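Side-chain contact in Ras GTPase-activating-like protein IQGAP2 (Homo sapiens, PDB 4EZA), which probably binds phosphoinositides through this atypical domain, which has a pseudo C2 fold, and takes part in GTPase-linked signalling: residues L84-E89 against V102-L107. Residues are numbered along the deposited sequence; the frame is centred on the assembly and turned at random.
Sequences LQMQYE and VNVNLL
N105 OD1 accepts a hydrogen bond from Q87 NE2 at 3.0 Å, the one hydrogen bond between residues 84-89 and 102-107. The donor stands well above the carbonyl plane of N105 (58° out of it), and the bond is distinctly bent. The two amides are turned almost perpendicular, their planes 85° apart. Q87 gets there with CG anti to its backbone N (chi1 171°) and the chain extended beyond it, which also lays its CG 3.3 Å from N105 OD1. A leucine in place of Q87 would probably leave N105 OD1 without this donor and the side chain of N105 freer to turn. Beside the polar pair lies an apolar one: V104 CG2 sits 4.2 Å from M86 SD, while the other methyl, V104 CG1, faces the backbone N of Q87 at 4.4 Å. M94 of strand 93-97 touches both M86 and V104, joining their apolar side to the small sheet. At the start of the second helix, N103 OD1 accepts from L106 N at 2.9 Å, within its carbonyl plane, and so caps the first turn. The contact thus sets the end of helix 80-88 against an Asn N-capped helix start, where strand 100-103 of the three-stranded antiparallel sheet passes directly into helix 104-112 of the pseudo C2 domain.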
loop_
_atom_site.group_PDB
_atom_site.type_symbol
_atom_site.label_atom_id
_atom_site.label_comp_id
_atom_site.label_asym_id
_atom_site.label_seq_id
_atom_site.Cartn_x
_atom_site.Cartn_y
_atom_site.Cartn_z
ATOM N N LEU A 84 -2.501 -11.213 7.676
ATOM C CA LEU A 84 -3.546 -12.211 7.902
ATOM C C LEU A 84 -4.088 -12.183 9.329
ATOM O O LEU A 84 -5.285 -12.370 9.552
ATOM C CB LEU A 84 -3.070 -13.610 7.541
ATOM C CG LEU A 84 -2.954 -13.859 6.044
ATOM C CD1 LEU A 84 -2.181 -15.148 5.838
ATOM C CD2 LEU A 84 -4.328 -13.960 5.420
ATOM N N GLN A 85 -3.203 -11.940 10.292
ATOM C CA GLN A 85 -3.620 -11.846 11.679
ATOM C C GLN A 85 -4.584 -10.678 11.850
ATOM O O GLN A 85 -5.623 -10.825 12.508
ATOM C CB GLN A 85 -2.422 -11.696 12.607
ATOM C CG GLN A 85 -2.851 -11.745 14.050
ATOM C CD GLN A 85 -1.776 -11.338 14.999
ATOM O OE1 GLN A 85 -0.630 -11.776 14.883
ATOM N NE2 GLN A 85 -2.138 -10.499 15.975
ATOM N N MET A 86 -4.256 -9.539 11.238
ATOM C CA MET A 86 -5.153 -8.378 11.273
ATOM C C MET A 86 -6.523 -8.765 10.747
ATOM O O MET A 86 -7.545 -8.439 11.367
ATOM C CB MET A 86 -4.604 -7.251 10.410
ATOM C CG MET A 86 -3.392 -6.625 11.001
ATOM S SD MET A 86 -2.839 -5.281 9.939
ATOM C CE MET A 86 -1.215 -5.044 10.641
ATOM N N GLN A 87 -6.538 -9.463 9.610
ATOM C CA GLN A 87 -7.784 -9.896 8.971
ATOM C C GLN A 87 -8.595 -10.784 9.914
ATOM O O GLN A 87 -9.793 -10.567 10.100
ATOM C CB GLN A 87 -7.466 -10.610 7.658
ATOM C CG GLN A 87 -8.673 -11.287 7.022
ATOM C CD GLN A 87 -8.283 -12.211 5.896
ATOM O OE1 GLN A 87 -8.226 -13.435 6.072
ATOM N NE2 GLN A 87 -8.007 -11.642 4.738
ATOM N N TYR A 88 -7.945 -11.754 10.542
ATOM C CA TYR A 88 -8.647 -12.662 11.452
ATOM C C TYR A 88 -9.217 -11.932 12.655
ATOM O O TYR A 88 -10.234 -12.355 13.226
ATOM C CB TYR A 88 -7.731 -13.789 11.899
ATOM C CG TYR A 88 -7.433 -14.743 10.780
ATOM C CD1 TYR A 88 -8.463 -15.257 9.992
ATOM C CD2 TYR A 88 -6.127 -15.137 10.501
ATOM C CE1 TYR A 88 -8.196 -16.135 8.947
ATOM C CE2 TYR A 88 -5.853 -16.018 9.451
ATOM C CZ TYR A 88 -6.899 -16.509 8.687
ATOM O OH TYR A 88 -6.658 -17.388 7.661
ATOM N N GLU A 89 -8.562 -10.848 13.051
ATOM C CA GLU A 89 -8.997 -10.087 14.206
ATOM C C GLU A 89 -9.976 -8.962 13.873
ATOM O O GLU A 89 -10.385 -8.205 14.756
ATOM C CB GLU A 89 -7.785 -9.611 14.989
ATOM C CG GLU A 89 -6.973 -10.803 15.471
ATOM C CD GLU A 89 -5.775 -10.451 16.318
ATOM O OE1 GLU A 89 -5.120 -9.416 16.069
ATOM O OE2 GLU A 89 -5.465 -11.246 17.234
ATOM N N VAL A 102 -5.139 2.322 4.058
ATOM C CA VAL A 102 -5.418 1.229 3.119
ATOM C C VAL A 102 -6.342 0.179 3.702
ATOM O O VAL A 102 -6.472 0.035 4.926
ATOM C CB VAL A 102 -4.135 0.526 2.567
ATOM C CG1 VAL A 102 -3.226 1.527 1.846
ATOM C CG2 VAL A 102 -3.389 -0.214 3.670
ATOM N N ASN A 103 -7.001 -0.560 2.816
ATOM C CA ASN A 103 -7.865 -1.682 3.204
ATOM C C ASN A 103 -7.031 -2.972 3.280
ATOM O O ASN A 103 -6.385 -3.349 2.298
ATOM C CB ASN A 103 -9.024 -1.787 2.204
ATOM C CG ASN A 103 -9.946 -2.953 2.514
ATOM O OD1 ASN A 103 -9.616 -4.113 2.251
ATOM N ND2 ASN A 103 -11.089 -2.663 3.147
ATOM N N VAL A 104 -7.057 -3.637 4.438
ATOM C CA VAL A 104 -6.243 -4.838 4.693
ATOM C C VAL A 104 -6.540 -5.969 3.713
ATOM O O VAL A 104 -5.619 -6.498 3.062
ATOM C CB VAL A 104 -6.386 -5.312 6.172
ATOM C CG1 VAL A 104 -5.701 -6.667 6.381
ATOM C CG2 VAL A 104 -5.805 -4.275 7.119
ATOM N N ASN A 105 -7.816 -6.323 3.571
ATOM C CA ASN A 105 -8.175 -7.432 2.692
ATOM C C ASN A 105 -7.720 -7.200 1.272
ATOM O O ASN A 105 -7.159 -8.100 0.645
ATOM C CB ASN A 105 -9.672 -7.746 2.746
ATOM C CG ASN A 105 -10.055 -8.523 4.007
ATOM O OD1 ASN A 105 -9.196 -8.893 4.830
ATOM N ND2 ASN A 105 -11.345 -8.788 4.156
ATOM N N LEU A 106 -7.960 -5.995 0.763
ATOM C CA LEU A 106 -7.598 -5.707 -0.617
ATOM C C LEU A 106 -6.094 -5.533 -0.794
ATOM O O LEU A 106 -5.571 -5.842 -1.867
ATOM C CB LEU A 106 -8.374 -4.501 -1.148
ATOM C CG LEU A 106 -9.883 -4.752 -1.172
ATOM C CD1 LEU A 106 -10.547 -3.471 -1.640
ATOM C CD2 LEU A 106 -10.270 -5.899 -2.108
ATOM N N LEU A 107 -5.410 -5.081 0.261
ATOM C CA LEU A 107 -3.950 -5.033 0.244
ATOM C C LEU A 107 -3.367 -6.445 0.157
ATOM O O LEU A 107 -2.451 -6.678 -0.616
ATOM C CB LEU A 107 -3.422 -4.287 1.458
ATOM C CG LEU A 107 -1.899 -4.186 1.512
ATOM C CD1 LEU A 107 -1.353 -3.358 0.367
ATOM C CD2 LEU A 107 -1.548 -3.632 2.881
#